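PDB 3SKV: SsfX3 from Streptomyces sp. SF2575, which probably transfers a salicylyl group onto a tetracycline intermediate, acting as a GDSL/SGNH-type acyltransferase in the biosynthesis of a tetracycline natural product. Local coordinates for residues Pro282-Ser294 / Asn329-Pro341. The protein carries 1 engineered substitution. Numbering follows the deposited sequence.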
# COMPACT_ATOMS: atom_id res chain seq x y z
N PRO A 282 -3.05 2.22 -22.16
CA PRO A 282 -4.04 1.57 -23.04
C PRO A 282 -4.04 0.05 -23.06
O PRO A 282 -5.07 -0.54 -23.37
CB PRO A 282 -3.72 2.13 -24.42
CG PRO A 282 -2.28 2.50 -24.37
CD PRO A 282 -2.03 2.95 -22.95
N LEU A 283 -2.89 -0.58 -22.77
CA LEU A 283 -2.73 -2.04 -22.85
C LEU A 283 -2.35 -2.71 -21.51
O LEU A 283 -2.31 -3.94 -21.43
CB LEU A 283 -1.65 -2.36 -23.92
CG LEU A 283 -2.01 -2.60 -25.41
CD1 LEU A 283 -3.37 -2.00 -25.86
CD2 LEU A 283 -0.89 -2.10 -26.30
N THR A 284 -2.08 -1.90 -20.49
CA THR A 284 -1.71 -2.39 -19.16
C THR A 284 -2.81 -3.28 -18.58
O THR A 284 -3.98 -2.88 -18.60
CB THR A 284 -1.43 -1.17 -18.24
OG1 THR A 284 -0.43 -0.37 -18.85
CG2 THR A 284 -1.01 -1.57 -16.82
N PRO A 285 -2.47 -4.47 -18.03
CA PRO A 285 -3.51 -5.30 -17.40
C PRO A 285 -4.14 -4.59 -16.21
O PRO A 285 -3.44 -4.17 -15.29
CB PRO A 285 -2.74 -6.57 -16.96
CG PRO A 285 -1.42 -6.51 -17.64
CD PRO A 285 -1.13 -5.09 -17.93
N ILE A 286 -5.47 -4.41 -16.26
CA ILE A 286 -6.27 -3.82 -15.19
C ILE A 286 -7.12 -4.95 -14.62
O ILE A 286 -7.89 -5.60 -15.35
CB ILE A 286 -7.15 -2.61 -15.64
CG1 ILE A 286 -6.27 -1.42 -16.14
CG2 ILE A 286 -8.08 -2.16 -14.48
CD1 ILE A 286 -7.08 -0.33 -16.78
N VAL A 287 -6.95 -5.20 -13.32
CA VAL A 287 -7.67 -6.23 -12.60
C VAL A 287 -8.74 -5.56 -11.78
O VAL A 287 -8.46 -4.78 -10.86
CB VAL A 287 -6.73 -7.14 -11.79
CG1 VAL A 287 -7.51 -8.18 -11.05
CG2 VAL A 287 -5.70 -7.78 -12.70
N LEU A 288 -9.98 -5.85 -12.15
CA LEU A 288 -11.19 -5.34 -11.52
C LEU A 288 -11.64 -6.34 -10.47
O LEU A 288 -12.15 -7.43 -10.78
CB LEU A 288 -12.24 -5.17 -12.60
CG LEU A 288 -12.63 -3.75 -12.93
CD1 LEU A 288 -11.43 -2.79 -12.99
CD2 LEU A 288 -13.44 -3.71 -14.18
N GLY A 289 -11.35 -5.98 -9.23
CA GLY A 289 -11.64 -6.83 -8.10
C GLY A 289 -12.91 -6.49 -7.38
O GLY A 289 -13.12 -5.34 -7.01
N SER A 290 -13.75 -7.49 -7.17
CA SER A 290 -14.94 -7.31 -6.36
C SER A 290 -14.44 -7.42 -4.94
O SER A 290 -13.40 -8.04 -4.69
CB SER A 290 -15.99 -8.38 -6.66
OG SER A 290 -15.47 -9.68 -6.50
N SER A 291 -15.15 -6.80 -4.02
CA SER A 291 -14.76 -6.87 -2.63
C SER A 291 -14.59 -8.30 -2.07
O SER A 291 -15.32 -9.26 -2.39
CB SER A 291 -15.72 -6.07 -1.78
OG SER A 291 -15.55 -4.70 -2.11
N VAL A 292 -13.57 -8.43 -1.24
CA VAL A 292 -13.23 -9.61 -0.47
C VAL A 292 -14.39 -9.89 0.56
O VAL A 292 -15.18 -8.99 0.85
CB VAL A 292 -11.85 -9.21 0.14
CG1 VAL A 292 -11.75 -9.38 1.64
CG2 VAL A 292 -10.69 -9.84 -0.62
N TYR A 293 -14.54 -11.11 1.05
CA TYR A 293 -15.59 -11.39 2.00
C TYR A 293 -15.34 -10.70 3.36
O TYR A 293 -14.28 -10.85 3.98
CB TYR A 293 -15.79 -12.91 2.17
CG TYR A 293 -16.78 -13.29 3.26
CD1 TYR A 293 -18.15 -13.32 3.01
CD2 TYR A 293 -16.35 -13.66 4.53
CE1 TYR A 293 -19.07 -13.69 4.00
CE2 TYR A 293 -17.25 -14.00 5.54
CZ TYR A 293 -18.61 -14.01 5.27
OH TYR A 293 -19.50 -14.37 6.24
N SER A 294 -16.36 -9.99 3.83
CA SER A 294 -16.34 -9.33 5.13
C SER A 294 -17.38 -10.02 6.05
O SER A 294 -18.56 -10.00 5.75
CB SER A 294 -16.64 -7.84 4.99
OG SER A 294 -17.03 -7.28 6.23
N ASN A 329 -7.43 -6.24 -22.11
CA ASN A 329 -6.62 -6.16 -20.92
C ASN A 329 -7.34 -5.79 -19.63
O ASN A 329 -6.70 -5.37 -18.67
CB ASN A 329 -5.37 -5.34 -21.20
CG ASN A 329 -4.54 -5.96 -22.32
OD1 ASN A 329 -3.99 -7.06 -22.16
ND2 ASN A 329 -4.51 -5.33 -23.49
N VAL A 330 -8.66 -5.98 -19.59
CA VAL A 330 -9.47 -5.77 -18.38
C VAL A 330 -9.89 -7.17 -17.91
O VAL A 330 -10.30 -7.98 -18.73
CB VAL A 330 -10.68 -4.80 -18.53
CG1 VAL A 330 -11.43 -4.69 -17.21
CG2 VAL A 330 -10.21 -3.43 -18.92
N HIS A 331 -9.72 -7.47 -16.61
CA HIS A 331 -10.01 -8.81 -16.07
C HIS A 331 -10.75 -8.73 -14.77
O HIS A 331 -10.52 -7.81 -13.98
CB HIS A 331 -8.73 -9.58 -15.82
CG HIS A 331 -7.79 -9.61 -16.99
ND1 HIS A 331 -7.94 -10.53 -18.01
CD2 HIS A 331 -6.71 -8.84 -17.25
CE1 HIS A 331 -6.95 -10.28 -18.86
NE2 HIS A 331 -6.17 -9.29 -18.43
N TYR A 332 -11.62 -9.70 -14.53
CA TYR A 332 -12.35 -9.74 -13.28
C TYR A 332 -11.69 -10.69 -12.27
O TYR A 332 -11.37 -11.82 -12.61
CB TYR A 332 -13.82 -10.10 -13.52
CG TYR A 332 -14.58 -10.32 -12.23
CD1 TYR A 332 -14.83 -9.26 -11.35
CD2 TYR A 332 -15.00 -11.60 -11.85
CE1 TYR A 332 -15.51 -9.46 -10.14
CE2 TYR A 332 -15.69 -11.81 -10.66
CZ TYR A 332 -15.91 -10.75 -9.79
OH TYR A 332 -16.60 -10.97 -8.61
N LEU A 333 -11.48 -10.21 -11.05
CA LEU A 333 -10.93 -10.97 -9.92
C LEU A 333 -12.00 -11.07 -8.85
O LEU A 333 -12.40 -10.07 -8.26
CB LEU A 333 -9.67 -10.27 -9.33
CG LEU A 333 -8.85 -11.03 -8.29
CD1 LEU A 333 -8.16 -12.19 -8.94
CD2 LEU A 333 -7.79 -10.12 -7.61
N ASP A 334 -12.50 -12.29 -8.61
CA ASP A 334 -13.52 -12.55 -7.62
C ASP A 334 -12.87 -12.49 -6.22
O ASP A 334 -11.98 -13.29 -5.94
CB ASP A 334 -14.14 -13.93 -7.91
CG ASP A 334 -15.35 -14.37 -7.10
OD1 ASP A 334 -15.88 -13.54 -6.29
OD2 ASP A 334 -15.79 -15.54 -7.28
N GLY A 335 -13.28 -11.52 -5.40
CA GLY A 335 -12.78 -11.34 -4.03
C GLY A 335 -13.09 -12.52 -3.11
O GLY A 335 -12.37 -12.75 -2.14
N MET A 336 -14.17 -13.26 -3.39
CA MET A 336 -14.58 -14.49 -2.70
C MET A 336 -13.59 -15.61 -3.04
O MET A 336 -13.44 -16.53 -2.25
CB MET A 336 -16.00 -14.92 -3.10
CG MET A 336 -17.04 -13.84 -2.88
SD MET A 336 -17.37 -13.46 -1.15
CE MET A 336 -18.68 -14.61 -0.85
N ARG A 337 -12.89 -15.51 -4.20
CA ARG A 337 -11.84 -16.50 -4.55
C ARG A 337 -10.54 -16.10 -3.85
O ARG A 337 -9.82 -16.97 -3.35
CB ARG A 337 -11.66 -16.66 -6.06
CG ARG A 337 -12.90 -17.26 -6.74
CD ARG A 337 -12.67 -17.61 -8.20
NE ARG A 337 -11.44 -18.38 -8.38
CZ ARG A 337 -11.37 -19.70 -8.23
NH1 ARG A 337 -12.46 -20.41 -7.95
NH2 ARG A 337 -10.20 -20.33 -8.36
N VAL A 338 -10.29 -14.79 -3.71
CA VAL A 338 -9.11 -14.31 -2.99
C VAL A 338 -9.25 -14.51 -1.46
O VAL A 338 -8.37 -15.10 -0.83
CB VAL A 338 -8.61 -12.91 -3.45
CG1 VAL A 338 -7.41 -12.43 -2.63
CG2 VAL A 338 -8.22 -12.95 -4.92
N TRP A 339 -10.36 -14.09 -0.90
CA TRP A 339 -10.61 -14.20 0.53
C TRP A 339 -12.11 -14.39 0.76
O TRP A 339 -12.85 -13.41 0.88
CB TRP A 339 -10.09 -12.92 1.21
CG TRP A 339 -10.15 -12.96 2.70
CD1 TRP A 339 -11.18 -12.56 3.49
CD2 TRP A 339 -9.13 -13.44 3.59
NE1 TRP A 339 -10.87 -12.76 4.81
CE2 TRP A 339 -9.61 -13.27 4.91
CE3 TRP A 339 -7.85 -14.00 3.39
CZ2 TRP A 339 -8.85 -13.63 6.03
CZ3 TRP A 339 -7.10 -14.33 4.50
CH2 TRP A 339 -7.60 -14.15 5.80
N GLY A 340 -12.56 -15.63 0.78
CA GLY A 340 -13.98 -15.94 0.94
C GLY A 340 -14.44 -16.33 2.33
O GLY A 340 -13.67 -16.25 3.30
N PRO A 341 -15.73 -16.79 2.41
CA PRO A 341 -16.31 -17.18 3.71
C PRO A 341 -15.69 -18.42 4.36
O PRO A 341 -15.83 -18.61 5.58
CB PRO A 341 -17.80 -17.42 3.38
CG PRO A 341 -18.02 -16.83 2.03
CD PRO A 341 -16.72 -16.93 1.32
O HOH W 1 -6.48 -2.92 -23.49
O HOH W 2 -10.90 -9.11 -5.67
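Ser290 OG is gripped by two groups of the facing segment: it is hydrogen-bonded to Tyr332 OH at 2.7 Å, either hydroxyl being able to donate, and it accepts from Gly335 N at 3.1 Å in a nearly straight bond. Its torsion explains both, because chi1 of 55° sets OG between the backbone N and the carbonyl carbon, facing the first turn of helix 335-338. Asp334 caps that helix, its OD1 taking a weak bond from Met336 N. Before this point the segments pair as parallel strands, 286-290 beside 330-333: Ile286 N, Leu288 N and Ser290 N donate to Asn329 O, His331 O and Leu333 O, while Ile286 O and Leu288 O receive His331 N and Leu333 N. On one face of the sheet Val287 CG1 lies against Leu333 CB (3.5 Å); on the other, Leu288 CD2 meets Val330 CG1 (3.8 Å). A water donates to both Ser290 O and Leu333 O, bridging the two carbonyls.

Past the helix, Tyr293 N bonds to Trp339 O at 2.9 Å. With CG anti to the backbone N (chi1 174°), the Tyr293 ring presents one face to Pro341, whose CB stands 3.9 Å from the ring centroid, only 6° off its normal, a CH-pi contact. Met336 SD approaches the ring edge instead, 5.4 Å from the centroid. The Tyr293 OH is hydrogen-bonded to Glu299 OE2. Replacing Tyr293 by an alanine would probably leave Pro341 without its aromatic platform and Glu299 without its hydroxyl partner. Val292 CG2 packs on Trp339 CB at 3.6 Å.

Strand 330-333 is one edge strand of the five-stranded parallel sheet of the GDSL/SGNH domain, joined to 286-290 through helix 308-324 as a beta-alpha-beta unit. Main-chain bonds thus set the strand register, the serine hydroxyl links it to the start of helix 335-338, and one more main-chain bond with the Tyr293 ring joins what follows.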